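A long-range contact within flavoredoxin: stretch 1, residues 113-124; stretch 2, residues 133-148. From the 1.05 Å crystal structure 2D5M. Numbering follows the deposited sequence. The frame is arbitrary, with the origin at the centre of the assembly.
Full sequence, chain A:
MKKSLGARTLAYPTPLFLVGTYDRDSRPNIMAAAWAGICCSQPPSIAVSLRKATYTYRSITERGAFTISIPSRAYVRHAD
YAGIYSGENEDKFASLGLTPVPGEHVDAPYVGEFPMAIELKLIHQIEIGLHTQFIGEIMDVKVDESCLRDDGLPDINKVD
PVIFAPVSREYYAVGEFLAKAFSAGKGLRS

Stretch 1 113-124: EFPMAIELKLIH
Stretch 2 133-148: QFIGEIMDVKVDESCL

Two antiparallel strands, 116-124 and 133-144, form a twisted ladder interrupted by two bulges, burying 1105 Å² between the stretches. Extended backbones pair Met-116 with Val-143 and so on to Glu-119 with Asp-140; the register then slips by one at Met-139, giving Leu-120 with Ile-138 through Leu-122 with Gly-136, and an extra residue in the first strand, Ile-123, restores the original register at His-124 with Ile-135. The axes run at 133°. Hydrogen bonds begin at Asp-144 N to Pro-115 O (2.9 Å) and become reciprocal at Ala-117, whose O accepts Lys-142 N at 2.8 Å and whose N reaches Lys-142 O at 2.9 Å. At the first bulge, Met-139 (phi/psi -95/-29) gives its N to Glu-119 O (2.8 Å), while Glu-119 N donates to Asp-140 O (2.9 Å). At the second, Ile-123 (-120/-23) donates N to Ile-135 O at 2.8 Å.

One face is apolar: Met-116 (ttt) sets CE 3.8 Å from Val-141 CG1, and Ile-118 CG2 meets Ile-138 CG2 at 3.8 Å. Gly-136 belongs here because an ideal CB would lie 2.9 Å from Leu-120 CB, a clash. The other face carries charge: buried Lys-142 (m, t, -124°, m) NZ bridges Glu-119 (m, t) OE2 (2.8 Å) and Asp-140 OD2 (2.7 Å), whereas exposed Lys-121 (ttpt) NZ makes a weak bond to Glu-137 (tt) OE1 (3.3 Å).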

# COMPACT_ATOMS: atom_id res chain seq x y z
N GLU A 113 -18.82 8.95 8.22
CA GLU A 113 -19.58 8.12 7.33
C GLU A 113 -18.81 6.91 6.83
O GLU A 113 -19.43 5.99 6.29
CB GLU A 113 -20.05 8.94 6.11
CG GLU A 113 -21.10 9.98 6.38
CD GLU A 113 -20.68 11.19 7.12
OE1 GLU A 113 -19.47 11.49 7.22
OE2 GLU A 113 -21.58 11.92 7.59
N PHE A 114 -17.48 6.95 6.91
CA PHE A 114 -16.67 5.86 6.35
C PHE A 114 -16.66 4.68 7.30
O PHE A 114 -16.83 4.83 8.50
CB PHE A 114 -15.27 6.33 6.04
CG PHE A 114 -15.14 7.29 4.88
CD1 PHE A 114 -16.21 7.87 4.20
CD2 PHE A 114 -13.86 7.62 4.43
CE1 PHE A 114 -16.02 8.78 3.18
CE2 PHE A 114 -13.68 8.53 3.42
CZ PHE A 114 -14.74 9.13 2.80
N PRO A 115 -16.44 3.49 6.76
CA PRO A 115 -16.57 2.29 7.58
C PRO A 115 -15.43 2.06 8.55
O PRO A 115 -15.55 1.29 9.53
CB PRO A 115 -16.61 1.18 6.53
CG PRO A 115 -15.84 1.73 5.33
CD PRO A 115 -16.31 3.15 5.34
N MET A 116 -14.30 2.66 8.29
CA MET A 116 -13.08 2.39 9.06
C MET A 116 -12.27 3.69 9.18
O MET A 116 -12.09 4.42 8.21
CB MET A 116 -12.26 1.34 8.36
CG MET A 116 -10.95 0.96 8.98
SD MET A 116 -10.47 -0.57 8.12
CE MET A 116 -8.99 -0.86 9.01
N ALA A 117 -11.74 3.93 10.38
CA ALA A 117 -10.95 5.11 10.66
C ALA A 117 -9.79 4.70 11.61
O ALA A 117 -9.96 3.86 12.48
CB ALA A 117 -11.78 6.20 11.27
N ILE A 118 -8.65 5.31 11.38
CA ILE A 118 -7.44 5.05 12.13
C ILE A 118 -6.96 6.37 12.72
O ILE A 118 -6.90 7.38 11.99
CB ILE A 118 -6.35 4.45 11.18
CG1 ILE A 118 -6.87 3.26 10.40
CG2 ILE A 118 -5.11 4.13 12.00
CD1 ILE A 118 -5.91 2.77 9.33
N GLU A 119 -6.65 6.39 14.00
CA GLU A 119 -6.14 7.56 14.68
C GLU A 119 -4.64 7.45 14.85
O GLU A 119 -4.17 6.43 15.40
CB GLU A 119 -6.81 7.70 16.08
CG GLU A 119 -8.30 7.87 16.02
CD GLU A 119 -8.90 8.44 17.28
OE1 GLU A 119 -8.16 9.24 17.95
OE2 GLU A 119 -10.09 8.15 17.54
N LEU A 120 -3.90 8.45 14.39
CA LEU A 120 -2.44 8.40 14.41
C LEU A 120 -1.82 9.62 15.09
O LEU A 120 -2.23 10.76 14.95
CB LEU A 120 -1.86 8.27 12.99
CG LEU A 120 -2.39 7.06 12.22
CD1 LEU A 120 -3.51 7.45 11.24
CD2 LEU A 120 -1.28 6.32 11.47
N LYS A 121 -0.74 9.32 15.84
CA LYS A 121 0.14 10.30 16.45
C LYS A 121 1.39 10.42 15.62
O LYS A 121 2.05 9.39 15.33
CB LYS A 121 0.51 9.88 17.87
CG LYS A 121 1.54 10.69 18.62
CD LYS A 121 1.91 10.14 19.99
CE LYS A 121 2.60 8.79 19.92
NZ LYS A 121 3.37 8.33 21.09
N LEU A 122 1.82 11.61 15.22
CA LEU A 122 3.04 11.76 14.45
C LEU A 122 4.25 11.36 15.31
O LEU A 122 4.44 11.94 16.40
CB LEU A 122 3.20 13.21 14.01
CG LEU A 122 4.37 13.47 13.08
CD1 LEU A 122 4.23 12.72 11.78
CD2 LEU A 122 4.56 14.99 12.85
N ILE A 123 5.07 10.45 14.82
CA ILE A 123 6.27 10.00 15.53
C ILE A 123 7.55 10.27 14.73
O ILE A 123 8.61 10.37 15.38
CB ILE A 123 6.17 8.55 16.02
CG1 ILE A 123 5.89 7.56 14.89
CG2 ILE A 123 5.14 8.45 17.13
CD1 ILE A 123 6.20 6.13 15.29
N HIS A 124 7.52 10.41 13.42
CA HIS A 124 8.72 10.75 12.69
C HIS A 124 8.35 11.60 11.51
O HIS A 124 7.26 11.41 10.92
CB HIS A 124 9.50 9.54 12.15
CG HIS A 124 9.87 8.47 13.15
ND1 HIS A 124 10.85 8.65 14.09
CD2 HIS A 124 9.39 7.20 13.31
CE1 HIS A 124 10.96 7.53 14.81
NE2 HIS A 124 10.09 6.64 14.36
N GLN A 133 8.25 11.89 4.20
CA GLN A 133 7.22 11.02 4.71
C GLN A 133 6.93 11.37 6.15
O GLN A 133 7.82 11.61 6.95
CB GLN A 133 7.51 9.49 4.68
CG GLN A 133 7.88 8.82 3.40
CD GLN A 133 8.54 7.50 3.93
OE1 GLN A 133 7.93 6.45 3.85
NE2 GLN A 133 9.70 7.76 4.54
N PHE A 134 5.65 11.35 6.47
CA PHE A 134 5.21 11.39 7.86
C PHE A 134 4.94 9.97 8.35
O PHE A 134 4.29 9.21 7.63
CB PHE A 134 3.91 12.21 8.02
CG PHE A 134 4.03 13.67 7.75
CD1 PHE A 134 3.31 14.25 6.73
CD2 PHE A 134 4.78 14.52 8.55
CE1 PHE A 134 3.36 15.60 6.53
CE2 PHE A 134 4.81 15.88 8.29
CZ PHE A 134 4.13 16.44 7.27
N ILE A 135 5.44 9.64 9.51
CA ILE A 135 5.22 8.33 10.12
C ILE A 135 4.31 8.55 11.29
O ILE A 135 4.64 9.29 12.26
CB ILE A 135 6.53 7.69 10.58
CG1 ILE A 135 7.61 7.71 9.50
CG2 ILE A 135 6.24 6.30 11.10
CD1 ILE A 135 7.21 7.00 8.27
N GLY A 136 3.12 7.94 11.24
CA GLY A 136 2.18 8.00 12.34
C GLY A 136 2.11 6.68 13.07
O GLY A 136 2.06 5.62 12.47
N GLU A 137 2.12 6.78 14.39
CA GLU A 137 1.85 5.63 15.25
C GLU A 137 0.34 5.46 15.33
O GLU A 137 -0.39 6.38 15.65
CB GLU A 137 2.41 5.83 16.65
CG GLU A 137 2.11 4.69 17.58
CD GLU A 137 2.76 4.77 18.95
OE1 GLU A 137 3.65 5.64 19.15
OE2 GLU A 137 2.36 3.95 19.83
N ILE A 138 -0.14 4.26 15.06
CA ILE A 138 -1.54 3.91 15.17
C ILE A 138 -1.92 3.78 16.63
O ILE A 138 -1.41 2.93 17.36
CB ILE A 138 -1.83 2.57 14.45
CG1 ILE A 138 -1.51 2.67 12.96
CG2 ILE A 138 -3.25 2.13 14.68
CD1 ILE A 138 -1.54 1.33 12.20
N MET A 139 -2.83 4.67 17.06
CA MET A 139 -3.32 4.71 18.42
C MET A 139 -4.61 3.94 18.57
O MET A 139 -4.93 3.44 19.68
CB MET A 139 -3.46 6.17 18.91
CG MET A 139 -2.24 7.01 18.71
SD MET A 139 -0.68 6.31 19.30
CE MET A 139 -0.97 6.34 21.04
N ASP A 140 -5.42 3.86 17.50
CA ASP A 140 -6.69 3.14 17.52
C ASP A 140 -7.13 2.94 16.10
O ASP A 140 -6.90 3.76 15.22
CB ASP A 140 -7.78 3.95 18.26
CG ASP A 140 -8.99 3.14 18.64
OD1 ASP A 140 -8.87 1.91 18.83
OD2 ASP A 140 -10.09 3.71 18.77
N VAL A 141 -7.78 1.82 15.87
CA VAL A 141 -8.49 1.51 14.63
C VAL A 141 -9.96 1.28 14.99
O VAL A 141 -10.27 0.45 15.84
CB VAL A 141 -7.89 0.26 13.97
CG1 VAL A 141 -8.71 -0.06 12.71
CG2 VAL A 141 -6.40 0.42 13.69
N LYS A 142 -10.85 2.05 14.38
CA LYS A 142 -12.27 2.02 14.62
C LYS A 142 -12.99 1.51 13.39
O LYS A 142 -12.73 1.99 12.28
CB LYS A 142 -12.82 3.42 14.99
CG LYS A 142 -12.47 3.86 16.41
CD LYS A 142 -13.30 5.10 16.75
CE LYS A 142 -12.44 6.25 17.17
NZ LYS A 142 -11.57 5.94 18.33
N VAL A 143 -13.89 0.58 13.59
CA VAL A 143 -14.63 -0.03 12.45
C VAL A 143 -16.08 -0.09 12.80
O VAL A 143 -16.47 -0.45 13.90
CB VAL A 143 -14.04 -1.41 12.15
CG1 VAL A 143 -14.82 -2.06 11.00
CG2 VAL A 143 -12.56 -1.34 11.80
N ASP A 144 -16.93 0.21 11.85
CA ASP A 144 -18.39 0.05 12.00
C ASP A 144 -18.70 -1.37 12.49
O ASP A 144 -18.20 -2.38 11.94
CB ASP A 144 -19.07 0.33 10.68
CG ASP A 144 -19.25 1.76 10.23
OD1 ASP A 144 -18.98 2.62 11.09
OD2 ASP A 144 -19.63 2.03 9.08
N GLU A 145 -19.57 -1.46 13.48
CA GLU A 145 -19.93 -2.78 14.00
C GLU A 145 -20.49 -3.70 12.91
O GLU A 145 -20.28 -4.90 12.97
CB GLU A 145 -21.00 -2.65 15.06
CG GLU A 145 -20.69 -1.70 16.21
CD GLU A 145 -21.91 -1.48 17.10
OE1 GLU A 145 -21.63 -1.34 18.30
OE2 GLU A 145 -23.07 -1.45 16.67
N SER A 146 -21.21 -3.15 11.94
CA SER A 146 -21.83 -3.91 10.89
C SER A 146 -20.80 -4.60 10.01
O SER A 146 -21.18 -5.51 9.31
CB SER A 146 -22.69 -2.97 10.04
OG SER A 146 -21.90 -1.97 9.38
N CYS A 147 -19.55 -4.12 10.10
CA CYS A 147 -18.46 -4.61 9.26
C CYS A 147 -17.54 -5.61 9.96
O CYS A 147 -16.57 -6.05 9.34
CB CYS A 147 -17.67 -3.41 8.75
SG CYS A 147 -18.51 -2.37 7.59
N LEU A 148 -17.85 -6.02 11.19
CA LEU A 148 -17.02 -6.93 11.91
C LEU A 148 -17.55 -8.35 11.82
O LEU A 148 -18.75 -8.61 11.78
CB LEU A 148 -16.94 -6.52 13.37
CG LEU A 148 -16.30 -5.14 13.64
CD1 LEU A 148 -16.41 -4.77 15.12
CD2 LEU A 148 -14.86 -5.14 13.12